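Local coordinates for quinonprotein alcohol dehydrogenase-like protein (Bacteroides thetaiotaomicron VPI-5482, PDB 4R5O) that is of unknown function but binds calcium and pairs an immunoglobulin-like beta-sandwich domain with a seven-bladed beta-propeller of the YVTN repeat family, at residues G297-K302 / K311-F316. Sequence-based numbering, arbitrary orientation.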
ATOM      1  N   GLY A 297      32.479   1.083   4.590  1.00 75.02           N
ATOM      2  CA  GLY A 297      31.373   1.785   3.959  1.00 72.75           C
ATOM      3  C   GLY A 297      30.577   0.873   3.052  1.00 71.82           C
ATOM      4  O   GLY A 297      30.251  -0.250   3.441  1.00 74.33           O
ATOM      5  N   CYS A 298      30.197   1.368   1.868  1.00 59.98           N
ATOM      6  CA  CYS A 298      29.437   0.624   0.864  1.00 55.37           C
ATOM      7  C   CYS A 298      29.821   1.135  -0.507  1.00 58.58           C
ATOM      8  O   CYS A 298      30.455   2.180  -0.591  1.00 59.60           O
ATOM      9  CB  CYS A 298      27.927   0.728   1.101  1.00 52.78           C
ATOM     10  SG  CYS A 298      27.225   2.393   0.884  1.00 55.25           S
ATOM     11  N   ASN A 299      29.430   0.426  -1.575  1.00 52.94           N
ATOM     12  CA  ASN A 299      29.653   0.881  -2.942  1.00 51.75           C
ATOM     13  C   ASN A 299      28.339   1.056  -3.667  1.00 55.24           C
ATOM     14  O   ASN A 299      27.525   0.130  -3.672  1.00 55.37           O
ATOM     15  CB  ASN A 299      30.530  -0.093  -3.709  1.00 51.50           C
ATOM     16  CG  ASN A 299      31.862  -0.376  -3.089  1.00 65.03           C
ATOM     17  OD1 ASN A 299      32.661   0.516  -2.807  1.00 60.30           O
ATOM     18  ND2 ASN A 299      32.157  -1.648  -2.944  1.00 57.18           N
ATOM     19  N   ILE A 300      28.107   2.239  -4.268  1.00 51.28           N
ATOM     20  CA  ILE A 300      26.932   2.493  -5.121  1.00 49.47           C
ATOM     21  C   ILE A 300      27.247   1.844  -6.454  1.00 51.26           C
ATOM     22  O   ILE A 300      28.200   2.256  -7.129  1.00 50.34           O
ATOM     23  CB  ILE A 300      26.573   3.990  -5.235  1.00 52.48           C
ATOM     24  CG1 ILE A 300      26.424   4.628  -3.838  1.00 53.05           C
ATOM     25  CG2 ILE A 300      25.326   4.169  -6.113  1.00 52.14           C
ATOM     26  CD1 ILE A 300      26.316   6.122  -3.814  1.00 62.57           C
ATOM     27  N   VAL A 301      26.517   0.776  -6.788  1.00 47.22           N
ATOM     28  CA  VAL A 301      26.812   0.018  -7.996  1.00 46.94           C
ATOM     29  C   VAL A 301      25.823   0.381  -9.111  1.00 49.31           C
ATOM     30  O   VAL A 301      24.630   0.243  -8.949  1.00 49.02           O
ATOM     31  CB  VAL A 301      26.810  -1.509  -7.727  1.00 50.77           C
ATOM     32  CG1 VAL A 301      27.077  -2.297  -9.005  1.00 51.14           C
ATOM     33  CG2 VAL A 301      27.838  -1.873  -6.661  1.00 50.99           C
ATOM     34  N   LYS A 302      26.351   0.807 -10.249  1.00 46.16           N
ATOM     35  CA  LYS A 302      25.630   1.077 -11.489  1.00 45.62           C
ATOM     36  C   LYS A 302      25.607  -0.200 -12.292  1.00 49.98           C
ATOM     37  O   LYS A 302      26.667  -0.777 -12.510  1.00 50.32           O
ATOM     38  CB  LYS A 302      26.312   2.229 -12.235  1.00 47.39           C
ATOM     39  CG  LYS A 302      25.797   2.606 -13.606  1.00 45.66           C
ATOM     40  CD  LYS A 302      26.743   3.674 -14.113  1.00 56.18           C
ATOM     41  CE  LYS A 302      26.404   4.360 -15.397  1.00 66.41           C
ATOM     42  NZ  LYS A 302      27.394   5.410 -15.733  1.00 70.10           N
ATOM     43  N   LYS A 311      31.350   1.123 -10.092  1.00 45.59           N
ATOM     44  CA  LYS A 311      31.274   1.215  -8.642  1.00 43.95           C
ATOM     45  C   LYS A 311      31.934   2.498  -8.117  1.00 50.77           C
ATOM     46  O   LYS A 311      33.086   2.782  -8.439  1.00 52.47           O
ATOM     47  CB  LYS A 311      31.937  -0.017  -7.992  1.00 44.00           C
ATOM     48  CG  LYS A 311      31.258  -1.337  -8.346  1.00 40.33           C
ATOM     49  CD  LYS A 311      31.854  -2.508  -7.632  1.00 40.93           C
ATOM     50  CE  LYS A 311      31.188  -3.798  -8.056  1.00 43.73           C
ATOM     51  NZ  LYS A 311      31.744  -4.956  -7.294  1.00 44.23           N
ATOM     52  N   VAL A 312      31.194   3.237  -7.275  1.00 47.69           N
ATOM     53  CA  VAL A 312      31.578   4.465  -6.579  1.00 48.89           C
ATOM     54  C   VAL A 312      31.504   4.203  -5.089  1.00 53.57           C
ATOM     55  O   VAL A 312      30.412   3.882  -4.609  1.00 54.09           O
ATOM     56  CB  VAL A 312      30.687   5.680  -6.986  1.00 53.93           C
ATOM     57  CG1 VAL A 312      30.983   6.903  -6.117  1.00 54.30           C
ATOM     58  CG2 VAL A 312      30.820   6.016  -8.478  1.00 54.24           C
ATOM     59  N   PHE A 313      32.632   4.391  -4.346  1.00 49.27           N
ATOM     60  CA  PHE A 313      32.702   4.169  -2.901  1.00 48.16           C
ATOM     61  C   PHE A 313      32.056   5.325  -2.128  1.00 50.28           C
ATOM     62  O   PHE A 313      32.292   6.503  -2.421  1.00 48.92           O
ATOM     63  CB  PHE A 313      34.164   3.976  -2.444  1.00 51.31           C
ATOM     64  CG  PHE A 313      34.364   3.839  -0.951  1.00 53.92           C
ATOM     65  CD1 PHE A 313      34.070   2.644  -0.297  1.00 57.71           C
ATOM     66  CD2 PHE A 313      34.871   4.901  -0.198  1.00 57.31           C
ATOM     67  CE1 PHE A 313      34.222   2.532   1.092  1.00 59.64           C
ATOM     68  CE2 PHE A 313      35.042   4.783   1.185  1.00 60.46           C
ATOM     69  CZ  PHE A 313      34.719   3.600   1.822  1.00 58.84           C
ATOM     70  N   ALA A 314      31.239   4.960  -1.117  1.00 47.31           N
ATOM     71  CA  ALA A 314      30.522   5.847  -0.188  1.00 46.12           C
ATOM     72  C   ALA A 314      30.995   5.544   1.213  1.00 53.31           C
ATOM     73  O   ALA A 314      30.710   4.454   1.724  1.00 52.87           O
ATOM     74  CB  ALA A 314      29.030   5.653  -0.334  1.00 45.71           C
ATOM     75  N   ASN A 315      31.741   6.503   1.830  1.00 52.82           N
ATOM     76  CA  ASN A 315      32.358   6.378   3.149  0.50 53.63           C
ATOM     77  C   ASN A 315      31.305   6.474   4.279  1.00 59.04           C
ATOM     78  O   ASN A 315      31.423   7.310   5.189  1.00 61.60           O
ATOM     79  CB  ASN A 315      33.437   7.464   3.321  0.50 55.66           C
ATOM     80  CG  ASN A 315      32.955   8.883   3.070  0.50 69.49           C
ATOM     81  OD1 ASN A 315      32.154   9.154   2.148  0.50 57.27           O
ATOM     82  ND2 ASN A 315      33.483   9.830   3.850  0.50 55.62           N
ATOM     83  N   PHE A 316      30.281   5.602   4.235  1.00 54.22           N
ATOM     84  CA  PHE A 316      29.213   5.511   5.240  1.00 52.63           C
ATOM     85  C   PHE A 316      28.601   4.144   5.092  1.00 58.26           C
ATOM     86  O   PHE A 316      28.580   3.595   3.992  1.00 57.40           O
ATOM     87  CB  PHE A 316      28.157   6.645   5.169  1.00 52.64           C
ATOM     88  CG  PHE A 316      27.295   6.659   3.931  1.00 52.07           C
ATOM     89  CD1 PHE A 316      26.163   5.844   3.837  1.00 52.89           C
ATOM     90  CD2 PHE A 316      27.588   7.509   2.874  1.00 53.01           C
ATOM     91  CE1 PHE A 316      25.356   5.861   2.694  1.00 52.51           C
ATOM     92  CE2 PHE A 316      26.774   7.533   1.736  1.00 54.97           C
ATOM     93  CZ  PHE A 316      25.667   6.706   1.651  1.00 52.06           C
TER
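Ala314 O is gripped by two backbone N-H groups: Cys298 N reaches it from the neighbouring strand at 3.1 Å, and Phe316 N closes back on it across the inverse gamma turn centred on Asn315. Ala314 N returns a bond to Cys298 O at 2.9 Å, which makes Cys298 and Ala314 a hydrogen-bonded antiparallel pair. Ile300 and Val312 form the next such pair, joined by Ile300 N to Val312 O at 2.9 Å and by the longer reciprocal bond from Val312 N to Ile300 O.

Between these pairs, Asn299 and Phe313 form a non-hydrogen-bonded pair. Phe313 CG stands anti to the backbone N (chi1 176°), and CD1 of its ring meets Asn299 OD1 at 3.6 Å, the oxygen lying at the ring edge, near its plane; amide and ring are turned 59° apart. The other end of that amide, ND2, is held by Glu292 of strand 288-294. On the same face, Val301 and Lys311 lie side by side, Val301 CG2 resting 3.9 Å from Lys311 CG, while the extended lysine chain carries NZ to a salt bridge with Glu292 and a hydrogen bond to Asp271 O. OE1 of Glu292 thus receives both Asn299 ND2 and Lys311 NZ.

Cys298, Ile300, Val312 and Ala314 line the opposite face. Cys298 SG, set between the backbone N and the carbonyl carbon (chi1 66°), sits 3.9 Å from Ala314 CB. It also makes an oblique sulfur-aromatic contact with the Phe316 ring, 4.8 Å from its centroid. Phe316 stacks on Tyr350, and Ile300 and Val312 touch Tyr352, so this side packs against strand 349-353. The pairing is that of a beta hairpin of the third and fourth strands (297-303 and 309-314) of a four-stranded antiparallel propeller blade, the latter at its edge.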